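Local coordinates for SPCC18.06c protein (Schizosaccharomyces pombe, PDB 2P51) that removes poly(A) tails from mRNA as the catalytic 3'-exoribonuclease subunit of the CCR4-NOT complex, using metal ions to release 5'-AMP, at residues 73-77 against 185-189; 81-85 against 116-120; 87-91 against 237-243; 93-97 against 250-254; 202-208 against 264-270. All coordinates share one frame. Where two conformers were deposited one is given. Residue numbers count along the deposited sequence, not the author numbering.

In the fold
Interaction 3 is the buried one. Glycine and alanine let strand 87-93 and helix 238-257 come close; the same helix carries a magnesium ligand. Interactions 2 and 4 lie at the surface, on opposite sides of the chain's centre, and each carries a salt bridge. Interactions 1 and 5 are partly buried; both combine aromatic rings with hydrogen bonds to backbone atoms, and interaction 5 adds an aspartate helix cap. Helix 69-82 serves interactions 1 and 2, which touch through Leu185 N and Asp81 OD1. Helix 238-257 serves interactions 3 and 4. Interaction 5 meets interaction 4 at Ile206 and Ile252, and interaction 1 at Leu269 and Tyr189.

Interaction 1: 73-77 against 185-189; sequences YQTLR and LPAEY
Residues 73-77 form part of helix 69-82. Residues 185-189 lead into helix 189-199: Leu185, Pro186 and Glu188 are extended, Ala187 is helical (-70/-30), and Tyr189 opens the helix after the N-cap residue Glu188. This helix-to-loop contact ties helix 69-82 to the connection between helices 170-181 and 189-199 of the DEDD nuclease fold. The two segments run in opposite senses: Tyr73 CA lies 6.3 Å from Tyr189 CA, and Arg77 CA 6.2 Å from Leu185 CA.

Two hydrogen bonds end on loop carbonyls. Tyr73, with chi1 t, gives its OH to Pro186 O at 2.6 Å. Gln74, with chi1 and chi2 m, gives NE2 to Ala187 O at 2.7 Å. Arg77 has chi1 to chi3 t and lies along the loop. Arg77 NH1 donates to Gln74 OE1 at 3.0 Å, and water 1 joins Arg77 NE, at 2.9 Å, to Leu185 O, at 2.7 Å. Glu188 OE2 forms a salt bridge with Lys66 NZ.

Tyr189, with chi1 t, points its ring edge at the Tyr73 face in an offset edge-to-face pair, centroids 5.8 Å apart and planes at 67°. Tyr189 CA sits over the Tyr73 ring, 4.0 Å from its centroid, a CH-pi contact. Leu76 CD2 meets Leu185 CD1 at 4.0 Å.

Helix side chains thus satisfy three successive loop carbonyls, directly at Pro186 and Ala187 and through water at Leu185.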
# COMPACT_ATOMS: atom_id res chain seq x y z
N TYR A 73 -2.91 -17.05 2.62
CA TYR A 73 -1.65 -16.60 3.17
C TYR A 73 -0.48 -17.34 2.52
O TYR A 73 0.55 -16.73 2.14
CB TYR A 73 -1.56 -16.74 4.70
CG TYR A 73 -0.18 -16.25 5.13
CD1 TYR A 73 0.17 -14.90 5.02
CD2 TYR A 73 0.78 -17.12 5.65
CE1 TYR A 73 1.40 -14.38 5.40
CE2 TYR A 73 2.03 -16.62 6.02
CZ TYR A 73 2.35 -15.27 5.90
OH TYR A 73 3.59 -14.80 6.27
N GLN A 74 -0.55 -18.67 2.34
CA GLN A 74 0.57 -19.38 1.72
C GLN A 74 0.76 -18.97 0.27
O GLN A 74 1.90 -19.00 -0.22
CB GLN A 74 0.35 -20.88 1.84
CG GLN A 74 0.32 -21.44 3.27
CD GLN A 74 1.50 -20.95 4.10
OE1 GLN A 74 2.61 -20.80 3.61
NE2 GLN A 74 1.30 -20.68 5.38
N THR A 75 -0.29 -18.58 -0.46
CA THR A 75 -0.14 -18.04 -1.80
C THR A 75 0.61 -16.71 -1.78
O THR A 75 1.57 -16.47 -2.53
CB THR A 75 -1.50 -17.80 -2.49
OG1 THR A 75 -2.09 -19.09 -2.73
CG2 THR A 75 -1.34 -17.20 -3.87
N LEU A 76 0.16 -15.83 -0.89
CA LEU A 76 0.80 -14.53 -0.73
C LEU A 76 2.30 -14.70 -0.43
O LEU A 76 3.16 -14.08 -1.02
CB LEU A 76 0.03 -13.80 0.37
CG LEU A 76 0.40 -12.44 0.91
CD1 LEU A 76 -0.83 -11.86 1.62
CD2 LEU A 76 1.59 -12.47 1.86
N ARG A 77 2.59 -15.53 0.58
CA ARG A 77 3.97 -15.69 1.04
C ARG A 77 4.86 -16.16 -0.09
O ARG A 77 5.97 -15.69 -0.31
CB ARG A 77 3.91 -16.71 2.19
CG ARG A 77 5.22 -17.11 2.85
CD ARG A 77 4.97 -18.34 3.74
NE ARG A 77 6.25 -18.97 4.00
CZ ARG A 77 6.51 -20.25 4.17
NH1 ARG A 77 5.52 -21.14 4.10
NH2 ARG A 77 7.77 -20.59 4.40
N LEU A 185 9.06 -13.97 4.50
CA LEU A 185 7.95 -13.73 5.43
C LEU A 185 7.79 -14.91 6.39
O LEU A 185 8.22 -16.07 6.14
CB LEU A 185 6.65 -13.47 4.65
CG LEU A 185 6.63 -12.21 3.78
CD1 LEU A 185 5.51 -12.32 2.75
CD2 LEU A 185 6.48 -10.98 4.66
N PRO A 186 7.16 -14.65 7.54
CA PRO A 186 6.86 -15.79 8.46
C PRO A 186 6.07 -16.90 7.78
O PRO A 186 5.28 -16.74 6.83
CB PRO A 186 6.07 -15.09 9.57
CG PRO A 186 6.54 -13.66 9.52
CD PRO A 186 6.71 -13.34 8.05
N ALA A 187 6.25 -18.15 8.21
CA ALA A 187 5.62 -19.33 7.61
C ALA A 187 4.11 -19.40 7.85
O ALA A 187 3.35 -19.95 7.04
CB ALA A 187 6.25 -20.60 8.16
N GLU A 188 3.66 -18.86 8.97
CA GLU A 188 2.25 -18.90 9.36
C GLU A 188 1.69 -17.50 9.56
O GLU A 188 2.44 -16.60 9.98
CB GLU A 188 2.08 -19.71 10.63
CG GLU A 188 2.48 -21.18 10.49
CD GLU A 188 1.26 -22.01 10.14
OE1 GLU A 188 1.08 -22.35 8.95
OE2 GLU A 188 0.48 -22.29 11.08
N TYR A 189 0.40 -17.34 9.24
CA TYR A 189 -0.23 -16.03 9.27
C TYR A 189 -0.16 -15.44 10.68
O TYR A 189 0.04 -14.24 10.81
CB TYR A 189 -1.70 -16.03 8.82
CG TYR A 189 -2.34 -14.65 8.85
CD1 TYR A 189 -1.96 -13.66 7.95
CD2 TYR A 189 -3.31 -14.28 9.79
CE1 TYR A 189 -2.53 -12.39 7.98
CE2 TYR A 189 -3.90 -13.02 9.84
CZ TYR A 189 -3.50 -12.07 8.93
OH TYR A 189 -4.06 -10.80 8.96
O HOH W 1 8.64 -17.32 3.73

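Interaction 2: 81-85 against 116-120; sequences DSLKI and DDMYA
The strongest link is a salt bridge. Lys84 NZ donates a hydrogen bond to Asp117 OD1 at 3.0 Å. The lysine chain is extended, with chi1 m and the other three angles t, so its amine spans the gap to the second segment. Asp117 has chi1 m. Its other oxygen, OD2, accepts from Asn113 N. Water 2 forms a second polar bridge: it accepts from Lys84 N at 2.8 Å and donates to Met118 O at 2.8 Å.

Residues 81-82 belong to a weakly bonded last part of helix 69-82; from Leu83 the backbone is extended. Residues 116-120 are loop. They are extended from Asp117 to Ala120, the N-cap residue of helix 121-129. Leu83 CA faces Met118 CA at 6.1 Å. Lys84 CA faces Asp117 CA at 7.7 Å.

The packing lies to one side of the salt bridge. Leu83, with chi1 m and chi2 t, places CD2 3.6 Å from Met118 CB and 3.5 Å from Met118 O. Met118, with chi1 m, chi2 t and chi3 m, brings CE within 2.9 Å of Ser82 O in the conformer given. Leu83 also rests on Pro55 and Val58, and Leu83 O accepts from Tyr175 OH.

This is a surface contact of the DEDD nuclease fold between two connecting segments. It joins the link between helix 69-82 and strand 87-93 to the lead-in of helix 121-129.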
# COMPACT_ATOMS: atom_id res chain seq x y z
N ASP A 81 7.44 -13.27 -1.40
CA ASP A 81 8.87 -13.52 -1.14
C ASP A 81 9.70 -13.51 -2.44
O ASP A 81 10.86 -13.14 -2.36
CB ASP A 81 9.09 -14.89 -0.52
CG ASP A 81 8.91 -14.97 0.98
OD1 ASP A 81 8.77 -13.95 1.68
OD2 ASP A 81 8.92 -16.13 1.46
N SER A 82 9.08 -13.94 -3.56
CA SER A 82 9.82 -14.21 -4.77
C SER A 82 9.85 -13.11 -5.83
O SER A 82 10.74 -13.09 -6.68
CB SER A 82 9.22 -15.48 -5.44
OG SER A 82 9.77 -16.57 -4.68
N LEU A 83 8.88 -12.22 -5.75
CA LEU A 83 8.68 -11.23 -6.79
C LEU A 83 8.96 -9.85 -6.22
O LEU A 83 8.48 -9.51 -5.12
CB LEU A 83 7.25 -11.25 -7.32
CG LEU A 83 6.79 -12.58 -7.97
CD1 LEU A 83 5.35 -12.43 -8.52
CD2 LEU A 83 7.74 -13.00 -9.07
N LYS A 84 9.73 -9.09 -6.97
CA LYS A 84 10.14 -7.78 -6.45
C LYS A 84 9.07 -6.71 -6.56
O LYS A 84 8.35 -6.58 -7.55
CB LYS A 84 11.38 -7.31 -7.22
CG LYS A 84 12.61 -8.18 -6.94
CD LYS A 84 13.75 -7.69 -7.85
CE LYS A 84 14.99 -8.51 -7.46
NZ LYS A 84 16.15 -8.03 -8.24
N ILE A 85 9.01 -5.90 -5.51
CA ILE A 85 8.14 -4.72 -5.51
C ILE A 85 8.49 -3.74 -6.63
O ILE A 85 9.67 -3.62 -6.95
CB ILE A 85 8.24 -4.03 -4.13
CG1 ILE A 85 7.18 -2.97 -3.90
CG2 ILE A 85 9.65 -3.42 -3.89
CD1 ILE A 85 5.77 -3.39 -3.92
N ASP A 116 16.01 -9.86 -16.12
CA ASP A 116 16.52 -10.75 -15.11
C ASP A 116 15.50 -11.21 -14.07
O ASP A 116 15.68 -12.28 -13.45
CB ASP A 116 17.64 -10.06 -14.28
CG ASP A 116 18.88 -9.64 -15.01
OD1 ASP A 116 19.06 -10.08 -16.17
OD2 ASP A 116 19.73 -8.87 -14.46
N ASP A 117 14.47 -10.40 -13.83
CA ASP A 117 13.57 -10.59 -12.70
C ASP A 117 12.37 -11.43 -13.10
O ASP A 117 12.03 -11.48 -14.27
CB ASP A 117 13.06 -9.25 -12.15
CG ASP A 117 14.16 -8.57 -11.35
OD1 ASP A 117 15.03 -9.26 -10.78
OD2 ASP A 117 14.18 -7.32 -11.30
N MET A 118 11.80 -12.08 -12.08
CA MET A 118 10.61 -12.91 -12.31
C MET A 118 9.34 -12.09 -12.29
O MET A 118 9.26 -11.09 -11.55
CB MET A 118 10.54 -13.96 -11.20
CG MET A 118 11.77 -14.83 -11.13
SD MET A 118 11.68 -16.11 -9.86
CE MET A 118 11.96 -15.11 -8.38
N TYR A 119 8.31 -12.49 -13.02
CA TYR A 119 7.06 -11.70 -13.03
C TYR A 119 5.99 -12.40 -13.82
O TYR A 119 6.35 -13.24 -14.68
CB TYR A 119 7.25 -10.34 -13.67
CG TYR A 119 8.01 -10.28 -14.99
CD1 TYR A 119 7.42 -10.54 -16.22
CD2 TYR A 119 9.36 -9.93 -15.00
CE1 TYR A 119 8.17 -10.46 -17.39
CE2 TYR A 119 10.12 -9.83 -16.13
CZ TYR A 119 9.50 -10.12 -17.34
OH TYR A 119 10.19 -10.04 -18.52
N ALA A 120 4.75 -12.06 -13.60
CA ALA A 120 3.72 -12.51 -14.52
C ALA A 120 3.76 -11.60 -15.73
O ALA A 120 3.64 -10.40 -15.50
CB ALA A 120 2.36 -12.44 -13.88
O HOH W 2 10.71 -10.14 -9.39

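Interaction 3: 87-91 against 237-243; sequences QIGLA and QAGSDAL. With MG (magnesium ion), chain C.
Gln87, Ala238 and Gly89 bury the most surface here. Strand 87-91 and helix 238-243 cross at -35° with axes 6.2 Å apart. Gln87, with chi1 m and chi2 t, accepts from Ala238 N through OE1 at 2.9 Å. Its NE2 donates to Gln237 OE1 at 3.2 Å; Gln237 is the N-cap residue. Gln237 NE2 bonds Ser130 O, and Gln87 NE2 also bonds Asn109 OD1. Ala238 CB lies 3.4 Å from Gly89 N. Gly89 CA comes 4.0 Å from Gly239 N and makes a CA-H...O contact with Ala238 O at 3.6 Å. A side chain on Gly89 would clash with the helix. Ala91 CB packs 4.3 Å from both Ala242 CB and Leu243 CB.

Asp241, with chi1 m, takes no part in the packing. Its OD2 binds magnesium at 2.0 Å, with waters 3, 4 and 5 each at 2.1 Å; Asp51 and Glu53 complete the site. The packing sets Asp241's helix against the sheet whose strand 47-53 carries Asp51 and Glu53: the DEDD nuclease metal site.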
# COMPACT_ATOMS: atom_id res chain seq x y z
N GLN A 87 6.25 -0.51 -7.04
CA GLN A 87 5.95 0.82 -6.57
C GLN A 87 5.29 0.75 -5.18
O GLN A 87 4.57 -0.20 -4.91
CB GLN A 87 4.92 1.62 -7.38
CG GLN A 87 5.34 2.17 -8.70
CD GLN A 87 4.24 2.93 -9.41
OE1 GLN A 87 3.05 2.52 -9.33
NE2 GLN A 87 4.58 3.97 -10.13
N ILE A 88 5.51 1.76 -4.36
CA ILE A 88 4.73 1.96 -3.14
C ILE A 88 4.14 3.35 -3.19
O ILE A 88 4.89 4.29 -3.47
CB ILE A 88 5.54 1.82 -1.84
CG1 ILE A 88 6.09 0.40 -1.67
CG2 ILE A 88 4.71 2.25 -0.63
CD1 ILE A 88 7.04 0.16 -0.52
N GLY A 89 2.87 3.49 -2.90
CA GLY A 89 2.20 4.81 -2.83
C GLY A 89 1.85 5.15 -1.39
O GLY A 89 1.29 4.28 -0.70
N LEU A 90 2.24 6.36 -0.96
CA LEU A 90 1.89 6.82 0.37
C LEU A 90 1.20 8.19 0.26
O LEU A 90 1.82 9.14 -0.19
CB LEU A 90 3.12 6.95 1.27
CG LEU A 90 4.00 5.73 1.52
CD1 LEU A 90 5.19 6.09 2.41
CD2 LEU A 90 3.18 4.59 2.13
N ALA A 91 -0.05 8.27 0.70
CA ALA A 91 -0.84 9.48 0.67
C ALA A 91 -1.13 9.92 2.11
O ALA A 91 -1.77 9.20 2.86
CB ALA A 91 -2.14 9.25 -0.11
N GLN A 237 -1.63 2.84 -10.71
CA GLN A 237 -0.32 3.31 -10.27
C GLN A 237 -0.44 3.57 -8.76
O GLN A 237 -1.49 4.07 -8.36
CB GLN A 237 0.23 4.53 -11.03
CG GLN A 237 0.68 4.07 -12.45
CD GLN A 237 1.76 4.94 -13.02
OE1 GLN A 237 2.79 5.23 -12.41
NE2 GLN A 237 1.58 5.46 -14.26
N ALA A 238 0.59 3.21 -7.99
CA ALA A 238 0.35 3.14 -6.53
C ALA A 238 0.09 4.50 -5.92
O ALA A 238 -0.66 4.58 -4.94
CB ALA A 238 1.49 2.45 -5.81
N GLY A 239 0.69 5.58 -6.41
CA GLY A 239 0.47 6.91 -5.88
C GLY A 239 -0.98 7.29 -5.97
O GLY A 239 -1.65 7.66 -4.98
N SER A 240 -1.56 7.19 -7.16
CA SER A 240 -2.95 7.54 -7.42
C SER A 240 -3.88 6.59 -6.68
O SER A 240 -4.87 7.03 -6.07
CB SER A 240 -3.18 7.45 -8.94
OG SER A 240 -4.54 7.73 -9.22
N ASP A 241 -3.56 5.30 -6.70
CA ASP A 241 -4.43 4.36 -5.97
C ASP A 241 -4.42 4.64 -4.46
O ASP A 241 -5.49 4.54 -3.81
CB ASP A 241 -4.01 2.92 -6.22
CG ASP A 241 -4.17 2.43 -7.64
OD1 ASP A 241 -4.94 3.03 -8.44
OD2 ASP A 241 -3.52 1.41 -8.03
N ALA A 242 -3.28 4.98 -3.90
CA ALA A 242 -3.21 5.28 -2.46
C ALA A 242 -4.00 6.53 -2.14
O ALA A 242 -4.69 6.68 -1.11
CB ALA A 242 -1.74 5.48 -2.04
N LEU A 243 -3.95 7.52 -3.02
CA LEU A 243 -4.71 8.76 -2.76
C LEU A 243 -6.20 8.48 -2.83
O LEU A 243 -7.01 9.00 -2.06
CB LEU A 243 -4.31 9.79 -3.83
CG LEU A 243 -5.14 11.08 -3.88
CD1 LEU A 243 -5.06 11.82 -2.57
CD2 LEU A 243 -4.65 11.98 -5.01
MG MG C . -2.75 -0.31 -7.24
O HOH W 3 -2.12 -2.23 -6.59
O HOH W 4 -4.74 -0.64 -6.68
O HOH W 5 -3.08 -1.31 -9.03

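Interaction 4: 93-97 against 250-254; sequences SDEEG and FEIRS
A type I beta turn, Asp94 to Gly97, follows strand 87-93 and meets helix 238-257. Asp94 O accepts from Gly97 N at 3.1 Å. Asp94 OD1 accepts from Glu96 N at 2.9 Å, forming an Asx turn; OD1 also accepts from Asn98 N. Gly97 has phi/psi 88/7, a conformation that disfavours a side chain. Its CA is 5.9 Å from Phe250 CA.

Phe250 comes first on the helix. With chi1 m, its ring packs against the beta turn, with Gly97 over one face. Gly97 CA is 3.4 Å from the ring centroid and 5° off the normal, a CH-pi contact. Ser93 CB is 3.7 Å from Phe250 CE2, and Asp94 O is 3.4 Å from Phe250 CZ.

Three residues later, Arg253 reaches the same beta turn, with chi1 t, chi2 t and chi3 p. Its NH2 forms a salt bridge to Glu96 OE1 at 3.1 Å. Glu95 O accepts two hydrogen bonds, from Arg253 NH2 at 2.9 Å and Arg253 NH1 at 3.0 Å.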
# COMPACT_ATOMS: atom_id res chain seq x y z
N SER A 93 -2.76 12.38 5.02
CA SER A 93 -3.89 13.23 5.31
C SER A 93 -3.85 13.57 6.80
O SER A 93 -3.32 12.82 7.61
CB SER A 93 -5.21 12.49 5.02
OG SER A 93 -5.31 11.95 3.70
N ASP A 94 -4.52 14.68 7.12
CA ASP A 94 -4.80 14.93 8.56
C ASP A 94 -6.03 14.12 8.96
O ASP A 94 -6.61 13.34 8.19
CB ASP A 94 -4.93 16.42 8.87
CG ASP A 94 -6.19 17.07 8.35
OD1 ASP A 94 -7.12 16.42 7.82
OD2 ASP A 94 -6.27 18.31 8.43
N GLU A 95 -6.45 14.28 10.21
CA GLU A 95 -7.52 13.43 10.73
C GLU A 95 -8.90 13.78 10.21
O GLU A 95 -9.90 13.08 10.53
CB GLU A 95 -7.48 13.58 12.26
CG GLU A 95 -6.20 13.01 12.87
CD GLU A 95 -6.25 11.51 13.09
OE1 GLU A 95 -7.21 10.83 12.62
OE2 GLU A 95 -5.30 11.03 13.77
N GLU A 96 -8.96 14.86 9.42
CA GLU A 96 -10.26 15.18 8.80
C GLU A 96 -10.16 15.11 7.29
O GLU A 96 -11.05 15.61 6.60
CB GLU A 96 -10.74 16.51 9.33
CG GLU A 96 -11.37 16.40 10.72
CD GLU A 96 -12.57 15.50 10.92
OE1 GLU A 96 -13.34 15.16 9.99
OE2 GLU A 96 -12.80 15.10 12.09
N GLY A 97 -9.12 14.43 6.79
CA GLY A 97 -9.03 14.11 5.37
C GLY A 97 -8.35 15.15 4.50
O GLY A 97 -8.32 15.02 3.27
N PHE A 250 -12.18 8.54 4.09
CA PHE A 250 -12.82 9.63 4.86
C PHE A 250 -14.31 9.69 4.50
O PHE A 250 -15.16 10.01 5.36
CB PHE A 250 -12.10 10.95 4.65
CG PHE A 250 -10.77 10.90 5.42
CD1 PHE A 250 -10.77 11.11 6.78
CD2 PHE A 250 -9.56 10.64 4.76
CE1 PHE A 250 -9.58 11.06 7.51
CE2 PHE A 250 -8.38 10.62 5.47
CZ PHE A 250 -8.40 10.84 6.83
N GLU A 251 -14.62 9.37 3.23
CA GLU A 251 -16.05 9.45 2.86
C GLU A 251 -16.83 8.34 3.54
O GLU A 251 -17.97 8.59 4.00
CB GLU A 251 -16.21 9.38 1.33
CG GLU A 251 -17.63 9.61 0.86
CD GLU A 251 -18.24 10.95 1.21
OE1 GLU A 251 -17.45 11.87 1.52
OE2 GLU A 251 -19.50 11.09 1.18
N ILE A 252 -16.32 7.12 3.62
CA ILE A 252 -16.98 6.00 4.30
C ILE A 252 -17.11 6.31 5.79
O ILE A 252 -18.14 6.06 6.44
CB ILE A 252 -16.09 4.74 4.05
CG1 ILE A 252 -16.30 4.20 2.62
CG2 ILE A 252 -16.23 3.70 5.13
CD1 ILE A 252 -15.14 3.15 2.44
N ARG A 253 -16.03 6.89 6.38
CA ARG A 253 -16.07 7.25 7.79
C ARG A 253 -17.20 8.24 8.03
O ARG A 253 -17.95 8.14 9.01
CB ARG A 253 -14.75 7.89 8.21
CG ARG A 253 -14.64 8.02 9.73
CD ARG A 253 -13.28 8.62 10.10
NE ARG A 253 -13.32 10.04 9.78
CZ ARG A 253 -12.37 10.90 10.17
NH1 ARG A 253 -11.29 10.47 10.86
NH2 ARG A 253 -12.53 12.17 9.83
N SER A 254 -17.33 9.23 7.15
CA SER A 254 -18.42 10.21 7.30
C SER A 254 -19.80 9.62 7.08
O SER A 254 -20.73 9.89 7.86
CB SER A 254 -18.18 11.32 6.27
OG SER A 254 -19.22 12.27 6.37

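Interaction 5: 202-208 against 264-270; sequences KNYDIKY and RMLNQLY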
# COMPACT_ATOMS: atom_id res chain seq x y z
N LYS A 202 -1.87 0.71 14.25
CA LYS A 202 -3.24 1.20 14.03
C LYS A 202 -3.50 1.23 12.54
O LYS A 202 -2.97 2.11 11.84
CB LYS A 202 -3.37 2.59 14.64
CG LYS A 202 -4.71 3.27 14.38
CD LYS A 202 -4.92 4.50 15.26
CE LYS A 202 -6.36 4.96 15.12
NZ LYS A 202 -6.60 6.22 14.41
N ASN A 203 -4.28 0.27 12.06
CA ASN A 203 -4.51 0.24 10.60
C ASN A 203 -5.96 -0.18 10.35
O ASN A 203 -6.60 -0.84 11.20
CB ASN A 203 -3.46 -0.64 9.94
CG ASN A 203 -3.52 -2.10 10.27
OD1 ASN A 203 -4.45 -2.79 9.81
ND2 ASN A 203 -2.61 -2.70 11.03
N TYR A 204 -6.44 0.23 9.19
CA TYR A 204 -7.77 -0.16 8.70
C TYR A 204 -7.66 -0.66 7.26
O TYR A 204 -6.89 -0.03 6.50
CB TYR A 204 -8.79 0.99 8.74
CG TYR A 204 -9.07 1.51 10.13
CD1 TYR A 204 -9.90 0.82 11.01
CD2 TYR A 204 -8.51 2.70 10.55
CE1 TYR A 204 -10.17 1.29 12.28
CE2 TYR A 204 -8.77 3.18 11.82
CZ TYR A 204 -9.59 2.48 12.67
OH TYR A 204 -9.83 3.00 13.95
N ASP A 205 -8.38 -1.72 6.97
CA ASP A 205 -8.47 -2.24 5.60
C ASP A 205 -9.86 -1.91 5.10
O ASP A 205 -10.84 -2.51 5.58
CB ASP A 205 -8.17 -3.74 5.58
CG ASP A 205 -8.18 -4.32 4.17
OD1 ASP A 205 -8.85 -3.73 3.26
OD2 ASP A 205 -7.55 -5.37 3.93
N ILE A 206 -9.96 -0.99 4.15
CA ILE A 206 -11.28 -0.55 3.65
C ILE A 206 -12.05 -1.72 3.03
O ILE A 206 -13.28 -1.69 3.06
CB ILE A 206 -11.11 0.59 2.63
CG1 ILE A 206 -10.55 1.86 3.28
CG2 ILE A 206 -12.39 0.90 1.84
CD1 ILE A 206 -10.15 2.91 2.23
N LYS A 207 -11.34 -2.70 2.45
CA LYS A 207 -12.06 -3.86 1.90
C LYS A 207 -12.71 -4.68 3.01
O LYS A 207 -13.84 -5.20 2.87
CB LYS A 207 -11.12 -4.79 1.13
CG LYS A 207 -11.84 -5.99 0.49
CD LYS A 207 -12.57 -5.67 -0.79
CE LYS A 207 -13.30 -6.94 -1.29
NZ LYS A 207 -14.26 -6.52 -2.36
N TYR A 208 -11.98 -4.84 4.11
CA TYR A 208 -12.59 -5.52 5.24
C TYR A 208 -13.82 -4.74 5.71
O TYR A 208 -14.89 -5.28 5.97
CB TYR A 208 -11.57 -5.64 6.40
CG TYR A 208 -12.23 -6.18 7.67
CD1 TYR A 208 -12.42 -7.56 7.81
CD2 TYR A 208 -12.66 -5.34 8.72
CE1 TYR A 208 -13.01 -8.05 8.96
CE2 TYR A 208 -13.25 -5.85 9.86
CZ TYR A 208 -13.42 -7.22 9.97
OH TYR A 208 -14.01 -7.76 11.08
N ARG A 264 -13.92 -1.95 16.28
CA ARG A 264 -13.87 -3.37 15.91
C ARG A 264 -13.25 -3.60 14.55
O ARG A 264 -12.95 -4.69 14.06
CB ARG A 264 -15.27 -4.01 15.94
CG ARG A 264 -15.81 -4.01 17.38
CD ARG A 264 -17.26 -4.47 17.47
NE ARG A 264 -18.12 -3.39 16.98
CZ ARG A 264 -19.45 -3.45 17.05
NH1 ARG A 264 -20.02 -4.53 17.58
NH2 ARG A 264 -20.15 -2.44 16.58
N MET A 265 -13.00 -2.50 13.84
CA MET A 265 -12.34 -2.80 12.57
C MET A 265 -10.85 -2.62 12.54
O MET A 265 -10.26 -2.87 11.49
CB MET A 265 -13.07 -1.86 11.61
CG MET A 265 -14.50 -2.61 11.55
SD MET A 265 -15.38 -1.47 10.67
CE MET A 265 -16.71 -1.74 9.66
N LEU A 266 -10.35 -2.19 13.68
CA LEU A 266 -8.91 -2.04 13.75
C LEU A 266 -8.12 -3.34 13.50
O LEU A 266 -8.37 -4.40 14.07
CB LEU A 266 -8.56 -1.54 15.16
CG LEU A 266 -7.30 -0.71 15.39
CD1 LEU A 266 -7.20 0.56 14.55
CD2 LEU A 266 -7.21 -0.33 16.88
N ASN A 267 -7.11 -3.21 12.64
CA ASN A 267 -6.13 -4.25 12.33
C ASN A 267 -6.80 -5.51 11.80
O ASN A 267 -6.30 -6.61 12.06
CB ASN A 267 -5.24 -4.55 13.55
CG ASN A 267 -4.55 -3.28 14.02
OD1 ASN A 267 -4.60 -2.20 13.43
ND2 ASN A 267 -3.89 -3.38 15.15
N GLN A 268 -7.88 -5.40 11.05
CA GLN A 268 -8.45 -6.61 10.45
C GLN A 268 -8.14 -6.58 8.95
O GLN A 268 -8.57 -5.65 8.26
CB GLN A 268 -9.96 -6.71 10.65
CG GLN A 268 -10.44 -6.61 12.11
CD GLN A 268 -9.84 -7.73 12.91
OE1 GLN A 268 -9.97 -8.88 12.50
NE2 GLN A 268 -9.16 -7.44 14.04
N LEU A 269 -7.43 -7.58 8.44
CA LEU A 269 -7.09 -7.55 7.02
C LEU A 269 -8.09 -8.36 6.23
O LEU A 269 -8.45 -9.47 6.67
CB LEU A 269 -5.68 -8.13 6.81
CG LEU A 269 -4.52 -7.46 7.54
CD1 LEU A 269 -3.23 -8.01 6.97
CD2 LEU A 269 -4.62 -5.96 7.36
N TYR A 270 -8.57 -7.87 5.09
CA TYR A 270 -9.53 -8.66 4.31
C TYR A 270 -8.97 -9.99 3.88
O TYR A 270 -7.87 -10.11 3.37
CB TYR A 270 -9.94 -7.86 3.07
CG TYR A 270 -10.97 -8.63 2.27
CD1 TYR A 270 -12.26 -8.76 2.78
CD2 TYR A 270 -10.64 -9.20 1.04
CE1 TYR A 270 -13.20 -9.46 2.04
CE2 TYR A 270 -11.57 -9.90 0.31
CZ TYR A 270 -12.84 -10.04 0.82
OH TYR A 270 -13.80 -10.72 0.11
O HOH W 6 -9.80 -3.23 8.84
O HOH W 7 -14.32 -6.58 13.37
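The largest bumps are Tyr208 and Tyr270. The Tyr208 ring enters a hollow in the loop 264-270. Gln268 CB covers one face, 3.4 Å from the ring centroid, and Met265 CG lies at the ring edge, 3.9 Å from Tyr208 CE2. Water 7 lies at the mouth of this hollow, 2.6 Å from Tyr208 OH and 2.4 Å from Arg264 O. Tyr270 is covered in turn: Lys207 CG sits over its face, 3.5 Å from the centroid. Leu266 fills the gap between Lys202 and Tyr204, with CD1 3.7 Å from Lys202 CG and 3.6 Å from Tyr204 CZ.

The type II turn Met265-Gln268 is pinned to the strand. Asn267 N donates to Asn203 O at 2.8 Å, and Asn203 N donates to Asn267 OD1 at 2.8 Å. Water 6 fills the space between Asp205 N, at 2.8 Å, and the carbonyls Met265 O and Gln268 O. Asp205 is the N-cap of helix 206-213. Its OD1 accepts from Lys207 N at 2.8 Å, while OD2 accepts from Tyr270 N at 2.9 Å.

The loop thus borders the edge strand 203-205, whose other neighbour is strand 163-166. Met265 also packs on helices 206-213 and 238-257, and Leu269 on helix 189-199.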